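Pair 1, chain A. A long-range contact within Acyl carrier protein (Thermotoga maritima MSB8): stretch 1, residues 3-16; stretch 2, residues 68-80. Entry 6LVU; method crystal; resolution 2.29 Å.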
# COMPACT_ATOMS: atom_id res chain seq x y z
N SER A 3 -1.79 -2.42 15.91
CA SER A 3 -2.46 -2.92 14.74
C SER A 3 -2.07 -2.05 13.54
O SER A 3 -1.69 -2.59 12.49
CB SER A 3 -3.97 -2.97 14.94
OG SER A 3 -4.48 -1.69 15.30
N ARG A 4 -2.17 -0.73 13.66
CA ARG A 4 -1.67 0.12 12.58
C ARG A 4 -0.19 -0.10 12.35
O ARG A 4 0.27 -0.20 11.21
CB ARG A 4 -1.92 1.60 12.85
CG ARG A 4 -1.52 2.48 11.61
CD ARG A 4 -2.36 3.73 11.49
NE ARG A 4 -2.20 4.42 10.21
CZ ARG A 4 -3.21 4.67 9.38
NH1 ARG A 4 -4.44 4.25 9.68
NH2 ARG A 4 -3.00 5.32 8.24
N GLU A 5 0.58 -0.16 13.44
CA GLU A 5 2.02 -0.35 13.33
C GLU A 5 2.32 -1.69 12.68
O GLU A 5 3.27 -1.80 11.89
CB GLU A 5 2.66 -0.23 14.71
CG GLU A 5 2.88 1.24 15.16
CD GLU A 5 3.09 1.36 16.70
OE1 GLU A 5 3.35 0.33 17.37
OE2 GLU A 5 3.01 2.48 17.22
N GLU A 6 1.51 -2.72 12.97
CA GLU A 6 1.68 -4.02 12.33
C GLU A 6 1.37 -3.94 10.84
O GLU A 6 2.15 -4.40 10.01
CB GLU A 6 0.76 -5.06 12.97
CG GLU A 6 0.72 -6.37 12.15
CD GLU A 6 -0.25 -7.42 12.69
OE1 GLU A 6 -1.07 -7.11 13.58
OE2 GLU A 6 -0.18 -8.58 12.22
N ILE A 7 0.21 -3.37 10.50
CA ILE A 7 -0.19 -3.26 9.11
C ILE A 7 0.81 -2.43 8.34
O ILE A 7 1.26 -2.82 7.25
CB ILE A 7 -1.60 -2.65 9.03
CG1 ILE A 7 -2.61 -3.58 9.70
CG2 ILE A 7 -1.99 -2.37 7.57
CD1 ILE A 7 -3.94 -2.93 9.95
N PHE A 8 1.19 -1.28 8.89
CA PHE A 8 2.11 -0.39 8.18
C PHE A 8 3.48 -1.03 7.97
O PHE A 8 4.10 -0.85 6.91
CB PHE A 8 2.24 0.94 8.94
CG PHE A 8 3.37 1.77 8.44
CD1 PHE A 8 4.54 1.88 9.17
CD2 PHE A 8 3.28 2.40 7.22
CE1 PHE A 8 5.60 2.63 8.69
CE2 PHE A 8 4.33 3.15 6.74
CZ PHE A 8 5.49 3.26 7.47
N SER A 9 3.98 -1.77 8.96
CA SER A 9 5.27 -2.45 8.78
C SER A 9 5.21 -3.43 7.62
O SER A 9 6.14 -3.50 6.81
CB SER A 9 5.67 -3.18 10.06
OG SER A 9 6.85 -3.92 9.82
N LYS A 10 4.15 -4.24 7.55
CA LYS A 10 4.02 -5.22 6.46
C LYS A 10 3.76 -4.54 5.12
O LYS A 10 4.23 -5.01 4.08
CB LYS A 10 2.92 -6.22 6.79
CG LYS A 10 3.23 -7.14 8.01
CD LYS A 10 2.02 -8.07 8.24
CE LYS A 10 2.37 -9.31 9.04
NZ LYS A 10 2.04 -9.16 10.47
N VAL A 11 2.96 -3.47 5.13
CA VAL A 11 2.74 -2.74 3.88
C VAL A 11 4.06 -2.19 3.38
O VAL A 11 4.34 -2.19 2.17
CB VAL A 11 1.70 -1.62 4.10
CG1 VAL A 11 1.86 -0.56 3.02
CG2 VAL A 11 0.27 -2.19 4.11
N LYS A 12 4.91 -1.75 4.30
CA LYS A 12 6.14 -1.09 3.91
C LYS A 12 7.13 -2.09 3.33
O LYS A 12 7.79 -1.81 2.32
CB LYS A 12 6.72 -0.37 5.13
CG LYS A 12 8.18 0.01 5.01
CD LYS A 12 8.61 0.82 6.23
CE LYS A 12 8.58 -0.04 7.48
NZ LYS A 12 8.89 0.73 8.72
N SER A 13 7.19 -3.30 3.90
CA SER A 13 8.07 -4.32 3.37
C SER A 13 7.64 -4.75 1.98
O SER A 13 8.46 -4.86 1.06
CB SER A 13 8.08 -5.52 4.33
OG SER A 13 8.74 -5.17 5.55
N ILE A 14 6.34 -5.00 1.80
CA ILE A 14 5.85 -5.42 0.49
C ILE A 14 6.15 -4.35 -0.55
O ILE A 14 6.60 -4.66 -1.66
CB ILE A 14 4.35 -5.74 0.56
CG1 ILE A 14 4.12 -6.98 1.44
CG2 ILE A 14 3.77 -5.92 -0.81
CD1 ILE A 14 2.66 -7.18 1.83
N ILE A 15 5.91 -3.08 -0.21
CA ILE A 15 6.15 -2.01 -1.19
C ILE A 15 7.62 -1.96 -1.54
O ILE A 15 8.00 -1.88 -2.72
CB ILE A 15 5.66 -0.65 -0.65
CG1 ILE A 15 4.13 -0.58 -0.70
CG2 ILE A 15 6.27 0.49 -1.44
CD1 ILE A 15 3.58 0.74 -0.17
N SER A 16 8.48 -2.05 -0.52
CA SER A 16 9.92 -2.03 -0.74
C SER A 16 10.37 -3.24 -1.56
O SER A 16 11.21 -3.10 -2.46
CB SER A 16 10.65 -2.02 0.61
OG SER A 16 12.05 -1.91 0.43
N THR A 68 -1.62 7.61 -1.13
CA THR A 68 -0.42 7.50 -0.31
C THR A 68 -0.34 6.13 0.35
O THR A 68 -1.28 5.33 0.32
CB THR A 68 -0.40 8.56 0.79
OG1 THR A 68 -1.47 8.29 1.70
CG2 THR A 68 -0.54 9.94 0.23
N VAL A 69 0.82 5.87 0.95
CA VAL A 69 1.00 4.66 1.74
C VAL A 69 -0.00 4.62 2.89
O VAL A 69 -0.61 3.58 3.17
CB VAL A 69 2.45 4.57 2.26
CG1 VAL A 69 2.60 3.45 3.28
CG2 VAL A 69 3.40 4.38 1.11
N GLY A 70 -0.20 5.77 3.55
CA GLY A 70 -1.16 5.83 4.65
C GLY A 70 -2.57 5.47 4.22
O GLY A 70 -3.33 4.90 5.01
N ASP A 71 -2.94 5.79 2.98
CA ASP A 71 -4.26 5.41 2.46
C ASP A 71 -4.43 3.91 2.46
O ASP A 71 -5.50 3.39 2.82
CB ASP A 71 -4.44 5.94 1.04
CG ASP A 71 -4.75 7.42 1.00
OD1 ASP A 71 -5.17 7.95 2.05
OD2 ASP A 71 -4.59 8.03 -0.08
N ILE A 72 -3.41 3.18 1.99
CA ILE A 72 -3.44 1.72 1.97
C ILE A 72 -3.60 1.18 3.38
O ILE A 72 -4.45 0.33 3.65
CB ILE A 72 -2.16 1.16 1.31
CG1 ILE A 72 -2.16 1.44 -0.18
CG2 ILE A 72 -2.01 -0.32 1.60
CD1 ILE A 72 -0.77 1.59 -0.73
N VAL A 73 -2.75 1.65 4.30
CA VAL A 73 -2.83 1.17 5.68
C VAL A 73 -4.23 1.41 6.23
O VAL A 73 -4.87 0.49 6.76
CB VAL A 73 -1.76 1.86 6.54
CG1 VAL A 73 -1.83 1.32 7.95
CG2 VAL A 73 -0.39 1.65 5.96
N SER A 74 -4.76 2.63 6.06
CA SER A 74 -6.08 2.94 6.62
C SER A 74 -7.17 2.09 5.98
O SER A 74 -8.08 1.63 6.67
CB SER A 74 -6.41 4.42 6.48
OG SER A 74 -5.71 5.17 7.47
N TYR A 75 -7.08 1.87 4.68
CA TYR A 75 -8.07 1.00 4.06
C TYR A 75 -7.98 -0.41 4.63
O TYR A 75 -9.00 -1.02 4.95
CB TYR A 75 -7.90 1.02 2.54
CG TYR A 75 -9.09 0.46 1.80
CD1 TYR A 75 -10.06 1.30 1.28
CD2 TYR A 75 -9.25 -0.91 1.64
CE1 TYR A 75 -11.16 0.78 0.60
CE2 TYR A 75 -10.35 -1.44 0.97
CZ TYR A 75 -11.30 -0.59 0.45
OH TYR A 75 -12.38 -1.12 -0.22
N ILE A 76 -6.76 -0.93 4.81
CA ILE A 76 -6.61 -2.25 5.41
C ILE A 76 -7.12 -2.25 6.85
O ILE A 76 -7.83 -3.17 7.26
CB ILE A 76 -5.14 -2.71 5.35
CG1 ILE A 76 -4.70 -2.88 3.90
CG2 ILE A 76 -4.99 -4.04 6.02
CD1 ILE A 76 -3.22 -3.08 3.75
N GLU A 77 -6.78 -1.20 7.61
CA GLU A 77 -7.14 -1.18 9.02
C GLU A 77 -8.65 -1.17 9.22
O GLU A 77 -9.15 -1.77 10.17
CB GLU A 77 -6.51 0.04 9.70
CG GLU A 77 -6.73 0.05 11.20
CD GLU A 77 -6.10 1.25 11.88
OE1 GLU A 77 -5.90 1.19 13.12
OE2 GLU A 77 -5.82 2.26 11.18
N LYS A 78 -9.39 -0.53 8.32
CA LYS A 78 -10.84 -0.50 8.47
C LYS A 78 -11.48 -1.85 8.13
O LYS A 78 -12.46 -2.24 8.77
CB LYS A 78 -11.45 0.61 7.61
CG LYS A 78 -12.98 0.61 7.61
CD LYS A 78 -13.56 1.98 7.29
CE LYS A 78 -13.03 2.54 5.99
NZ LYS A 78 -13.79 2.02 4.81
N LYS A 79 -10.91 -2.59 7.19
CA LYS A 79 -11.48 -3.91 6.90
C LYS A 79 -11.16 -4.94 7.98
O LYS A 79 -11.71 -6.04 7.94
CB LYS A 79 -10.97 -4.41 5.54
CG LYS A 79 -11.82 -3.98 4.34
CD LYS A 79 -11.33 -2.70 3.70
CE LYS A 79 -12.34 -2.20 2.66
NZ LYS A 79 -13.75 -2.21 3.18
N LEU A 80 -10.30 -4.61 8.93
CA LEU A 80 -10.02 -5.51 10.04
C LEU A 80 -9.63 -4.74 11.29
O LEU A 80 -10.50 -4.17 11.95
CB LEU A 80 -8.96 -6.55 9.66
CG LEU A 80 -7.66 -6.30 8.90
CD1 LEU A 80 -6.58 -5.61 9.69
CD2 LEU A 80 -7.18 -7.69 8.50

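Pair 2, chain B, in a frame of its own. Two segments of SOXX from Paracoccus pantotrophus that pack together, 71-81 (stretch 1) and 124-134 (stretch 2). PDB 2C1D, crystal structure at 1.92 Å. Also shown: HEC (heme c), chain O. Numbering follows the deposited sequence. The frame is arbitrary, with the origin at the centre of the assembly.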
# COMPACT_ATOMS: atom_id res chain seq x y z
N THR B 71 -31.87 3.31 14.26
CA THR B 71 -33.15 3.12 13.58
C THR B 71 -32.86 2.75 12.13
O THR B 71 -31.77 3.03 11.62
CB THR B 71 -33.98 4.41 13.56
OG1 THR B 71 -33.30 5.41 12.82
CG2 THR B 71 -34.16 5.03 14.97
N GLU B 72 -33.85 2.18 11.47
CA GLU B 72 -33.81 1.97 10.03
C GLU B 72 -33.25 3.19 9.28
O GLU B 72 -32.36 3.03 8.44
CB GLU B 72 -35.20 1.62 9.50
CG GLU B 72 -35.29 1.42 8.00
CD GLU B 72 -36.70 1.11 7.54
OE1 GLU B 72 -37.61 1.01 8.38
OE2 GLU B 72 -36.92 0.99 6.33
N ALA B 73 -33.73 4.38 9.60
CA ALA B 73 -33.34 5.58 8.86
C ALA B 73 -31.88 5.93 9.08
O ALA B 73 -31.17 6.38 8.18
CB ALA B 73 -34.20 6.78 9.26
N GLN B 74 -31.42 5.76 10.31
CA GLN B 74 -30.01 5.97 10.60
C GLN B 74 -29.15 4.97 9.81
O GLN B 74 -28.12 5.34 9.28
CB GLN B 74 -29.77 5.87 12.09
CG GLN B 74 -30.34 7.09 12.80
CD GLN B 74 -30.36 7.00 14.31
OE1 GLN B 74 -30.53 5.92 14.90
NE2 GLN B 74 -30.20 8.14 14.95
N LEU B 75 -29.58 3.71 9.78
CA LEU B 75 -28.81 2.66 9.14
C LEU B 75 -28.72 2.96 7.65
O LEU B 75 -27.66 2.81 7.07
CB LEU B 75 -29.41 1.28 9.42
CG LEU B 75 -29.34 0.78 10.87
CD1 LEU B 75 -30.22 -0.43 11.07
CD2 LEU B 75 -27.91 0.45 11.28
N ARG B 76 -29.81 3.44 7.05
CA ARG B 76 -29.80 3.77 5.61
C ARG B 76 -28.77 4.84 5.30
O ARG B 76 -27.97 4.72 4.37
CB ARG B 76 -31.21 4.22 5.17
CG ARG B 76 -31.34 4.75 3.74
CD ARG B 76 -32.79 5.11 3.39
NE ARG B 76 -33.65 3.94 3.50
CZ ARG B 76 -34.61 3.74 4.39
NH1 ARG B 76 -34.92 4.64 5.33
NH2 ARG B 76 -35.29 2.61 4.35
N GLY B 77 -28.77 5.89 6.12
CA GLY B 77 -27.83 6.97 5.95
C GLY B 77 -26.38 6.54 6.17
O GLY B 77 -25.52 7.05 5.49
N ILE B 78 -26.13 5.61 7.09
CA ILE B 78 -24.77 5.11 7.36
C ILE B 78 -24.27 4.25 6.18
O ILE B 78 -23.14 4.40 5.72
CB ILE B 78 -24.76 4.29 8.69
CG1 ILE B 78 -24.82 5.25 9.88
CG2 ILE B 78 -23.52 3.41 8.80
CD1 ILE B 78 -25.09 4.60 11.23
N VAL B 79 -25.12 3.37 5.68
CA VAL B 79 -24.77 2.56 4.50
C VAL B 79 -24.55 3.42 3.25
O VAL B 79 -23.53 3.26 2.56
CB VAL B 79 -25.78 1.43 4.26
CG1 VAL B 79 -25.38 0.55 3.09
CG2 VAL B 79 -25.86 0.54 5.51
N ALA B 80 -25.47 4.34 2.97
CA ALA B 80 -25.38 5.20 1.80
C ALA B 80 -24.18 6.13 1.88
O ALA B 80 -23.46 6.31 0.90
CB ALA B 80 -26.67 6.04 1.60
N ASN B 81 -23.98 6.74 3.03
CA ASN B 81 -22.83 7.61 3.19
C ASN B 81 -22.51 7.87 4.67
O ASN B 81 -23.07 8.77 5.30
CB ASN B 81 -23.02 8.92 2.45
CG ASN B 81 -21.75 9.76 2.39
OD1 ASN B 81 -20.78 9.50 3.13
ND2 ASN B 81 -21.76 10.77 1.55
N GLN B 124 -29.76 -2.41 -3.42
CA GLN B 124 -28.71 -3.10 -2.65
C GLN B 124 -28.58 -2.47 -1.26
O GLN B 124 -28.49 -3.19 -0.26
CB GLN B 124 -27.38 -3.07 -3.39
CG GLN B 124 -27.37 -4.13 -4.52
CD GLN B 124 -26.20 -4.03 -5.45
OE1 GLN B 124 -25.59 -2.99 -5.55
NE2 GLN B 124 -25.91 -5.10 -6.15
N ILE B 125 -28.61 -1.14 -1.21
CA ILE B 125 -28.56 -0.43 0.07
C ILE B 125 -29.76 -0.85 0.93
O ILE B 125 -29.59 -1.14 2.10
CB ILE B 125 -28.57 1.13 -0.10
CG1 ILE B 125 -27.43 1.65 -0.98
CG2 ILE B 125 -28.58 1.84 1.29
CD1 ILE B 125 -26.12 1.68 -0.39
N GLU B 126 -30.95 -0.87 0.34
CA GLU B 126 -32.16 -1.23 1.09
C GLU B 126 -32.09 -2.65 1.61
O GLU B 126 -32.55 -2.94 2.74
CB GLU B 126 -33.42 -1.04 0.21
CG GLU B 126 -33.72 0.42 -0.13
CD GLU B 126 -33.98 1.30 1.08
OE1 GLU B 126 -34.61 0.81 2.04
OE2 GLU B 126 -33.56 2.48 1.07
N ASP B 127 -31.50 -3.54 0.81
CA ASP B 127 -31.31 -4.94 1.15
C ASP B 127 -30.33 -5.10 2.33
O ASP B 127 -30.56 -5.95 3.23
CB ASP B 127 -30.79 -5.72 -0.07
CG ASP B 127 -31.84 -5.90 -1.18
OD1 ASP B 127 -33.05 -5.62 -0.99
OD2 ASP B 127 -31.55 -6.36 -2.31
N VAL B 128 -29.27 -4.29 2.35
CA VAL B 128 -28.28 -4.33 3.41
C VAL B 128 -28.95 -3.80 4.70
O VAL B 128 -28.87 -4.43 5.73
CB VAL B 128 -27.05 -3.52 3.06
CG1 VAL B 128 -26.16 -3.27 4.30
CG2 VAL B 128 -26.25 -4.24 1.95
N VAL B 129 -29.64 -2.68 4.59
CA VAL B 129 -30.37 -2.08 5.72
C VAL B 129 -31.34 -3.08 6.37
O VAL B 129 -31.39 -3.17 7.59
CB VAL B 129 -31.11 -0.80 5.31
CG1 VAL B 129 -32.08 -0.34 6.39
CG2 VAL B 129 -30.14 0.30 5.01
N ALA B 130 -32.09 -3.81 5.55
CA ALA B 130 -33.09 -4.74 6.05
C ALA B 130 -32.43 -5.85 6.86
O ALA B 130 -33.00 -6.34 7.85
CB ALA B 130 -33.88 -5.34 4.91
N PHE B 131 -31.22 -6.24 6.47
CA PHE B 131 -30.49 -7.20 7.26
C PHE B 131 -29.98 -6.57 8.56
O PHE B 131 -30.08 -7.18 9.60
CB PHE B 131 -29.34 -7.86 6.51
CG PHE B 131 -28.60 -8.84 7.33
CD1 PHE B 131 -29.17 -10.07 7.63
CD2 PHE B 131 -27.36 -8.51 7.88
CE1 PHE B 131 -28.51 -10.97 8.44
CE2 PHE B 131 -26.68 -9.42 8.68
CZ PHE B 131 -27.25 -10.65 8.95
N LEU B 132 -29.45 -5.35 8.48
CA LEU B 132 -28.90 -4.68 9.64
C LEU B 132 -29.97 -4.49 10.72
O LEU B 132 -29.67 -4.54 11.91
CB LEU B 132 -28.29 -3.34 9.26
CG LEU B 132 -27.01 -3.40 8.41
CD1 LEU B 132 -26.74 -2.05 7.82
CD2 LEU B 132 -25.81 -3.87 9.20
N VAL B 133 -31.21 -4.26 10.31
CA VAL B 133 -32.30 -4.10 11.26
C VAL B 133 -32.53 -5.38 12.09
O VAL B 133 -32.94 -5.28 13.23
CB VAL B 133 -33.61 -3.60 10.53
CG1 VAL B 133 -34.84 -3.75 11.41
CG2 VAL B 133 -33.45 -2.15 10.11
N THR B 134 -32.23 -6.55 11.53
CA THR B 134 -32.45 -7.81 12.24
C THR B 134 -31.39 -8.11 13.29
O THR B 134 -31.56 -9.05 14.07
CB THR B 134 -32.57 -9.07 11.31
OG1 THR B 134 -31.32 -9.37 10.66
CG2 THR B 134 -33.57 -8.85 10.20
FE HEC O . -18.85 0.25 8.42
CHA HEC O . -19.30 2.12 11.24
CHB HEC O . -22.06 -0.82 8.57
CHC HEC O . -18.43 -1.37 5.48
CHD HEC O . -15.46 0.97 8.46
NA HEC O . -20.41 0.61 9.66
C1A HEC O . -20.36 1.37 10.80
C2A HEC O . -21.65 1.26 11.45
C3A HEC O . -22.43 0.44 10.71
C4A HEC O . -21.64 0.03 9.57
CMA HEC O . -23.88 -0.02 10.95
CAA HEC O . -21.99 2.01 12.74
CBA HEC O . -21.20 1.46 13.93
CGA HEC O . -21.97 0.29 14.41
O1A HEC O . -23.08 0.53 14.92
O2A HEC O . -21.49 -0.86 14.29
NB HEC O . -20.00 -0.89 7.28
C1B HEC O . -21.33 -1.15 7.47
C2B HEC O . -21.86 -1.83 6.29
C3B HEC O . -20.85 -2.00 5.43
C4B HEC O . -19.67 -1.39 6.04
CMB HEC O . -23.30 -2.33 6.15
CAB HEC O . -20.94 -2.68 4.03
CBB HEC O . -21.93 -2.09 3.27
NC HEC O . -17.22 -0.16 7.17
C1C HEC O . -17.29 -0.83 6.00
C2C HEC O . -15.93 -0.96 5.48
C3C HEC O . -15.13 -0.19 6.22
C4C HEC O . -15.92 0.24 7.37
CMC HEC O . -15.59 -1.51 4.08
CAC HEC O . -13.58 0.07 6.08
CBC HEC O . -13.08 0.54 4.93
ND HEC O . -17.57 1.39 9.64
C1D HEC O . -16.20 1.52 9.49
C2D HEC O . -15.68 2.33 10.57
C3D HEC O . -16.90 2.69 11.43
C4D HEC O . -18.01 2.05 10.78
CMD HEC O . -14.21 2.76 10.82
CAD HEC O . -16.96 3.52 12.75
CBD HEC O . -17.22 4.98 12.38
CGD HEC O . -16.17 5.91 12.93
O1D HEC O . -15.28 6.38 12.15
O2D HEC O . -16.24 6.16 14.18

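The two pairs place the arginine of their polar contact at different positions on the same helical frame. In pair 1 it is Arg A4, in the first turn of the first helix; the matching residue in pair 2 is Glu B72, and the arginine there, Arg B76, stands one turn later, where pair 1 has Phe A8. Each arginine reaches a carboxylate of the opposing helix, but at different points. Arg A4 NH1 forms a salt bridge with Glu A77 OE2 (2.8 Å) and a hydrogen bond to Ser A74 OG (2.7 Å), which also accepts from Arg A4 NH2 (2.8 Å). Arg B76 instead meets Glu B126 through two hydrogen bonds, NE to OE2 (2.8 Å) and NH2 to OE1 (3.0 Å), and its NH2 also bridges to Glu B72 OE2 in its own helix (3.0 Å).

The partners change with the arginine. Glu B126 matches Gly A70, and Glu A77 and Ser A74 match Val B133 and Ala B130. Apolar groups fill the places left behind: the Phe A8 ring meets Val A69 CG1 edge-on from its CE2 (3.9 Å), whereas Val B133 CG2 packs on Leu B75 CD1 (3.8 Å).

Beneath these differences the backbones superpose with an RMSD of 0.3 Å over 14 central residues. The helices run at 130° in pair 1 and 132° in pair 2, with axes 9.4 and 9.3 Å apart at closest approach. Phe A8 and Val A73 bring their CA atoms to 5.8 Å, and the matching Arg B76 and Val B129 bring theirs to 5.9 Å.

The apolar centre has much the same shape in both pairs. Val A11 and Val B79, whose side-chain centres superpose within 0.5 Å, are both knobs in four-residue holes. Val A11 CG2 lies 3.6 Å from Ile A76 CD1, and Val B79 CG2 lies 3.6 Å from Leu B132 CD1, so isoleucine and leucine fill one site. In return, Val A73 sits among Arg A4, Ile A7, Phe A8 and Val A11, and Val B129 among the four matching residues. The first hole is thus lined in part by a guanidinium, with Val A73 CG1 over one face, 3.9 Å from Arg A4 NE; in the second, Val B129 CG1 lies 4.0 Å from Glu B72 CG.

The heme c of pair 2 adds a further surface: its CMB methyl approaches Val B128 CG1 (3.5 Å), Leu B132 CD1 (3.8 Å) and Val B79 CG2 (3.9 Å), so the packed side chains also line the cofactor.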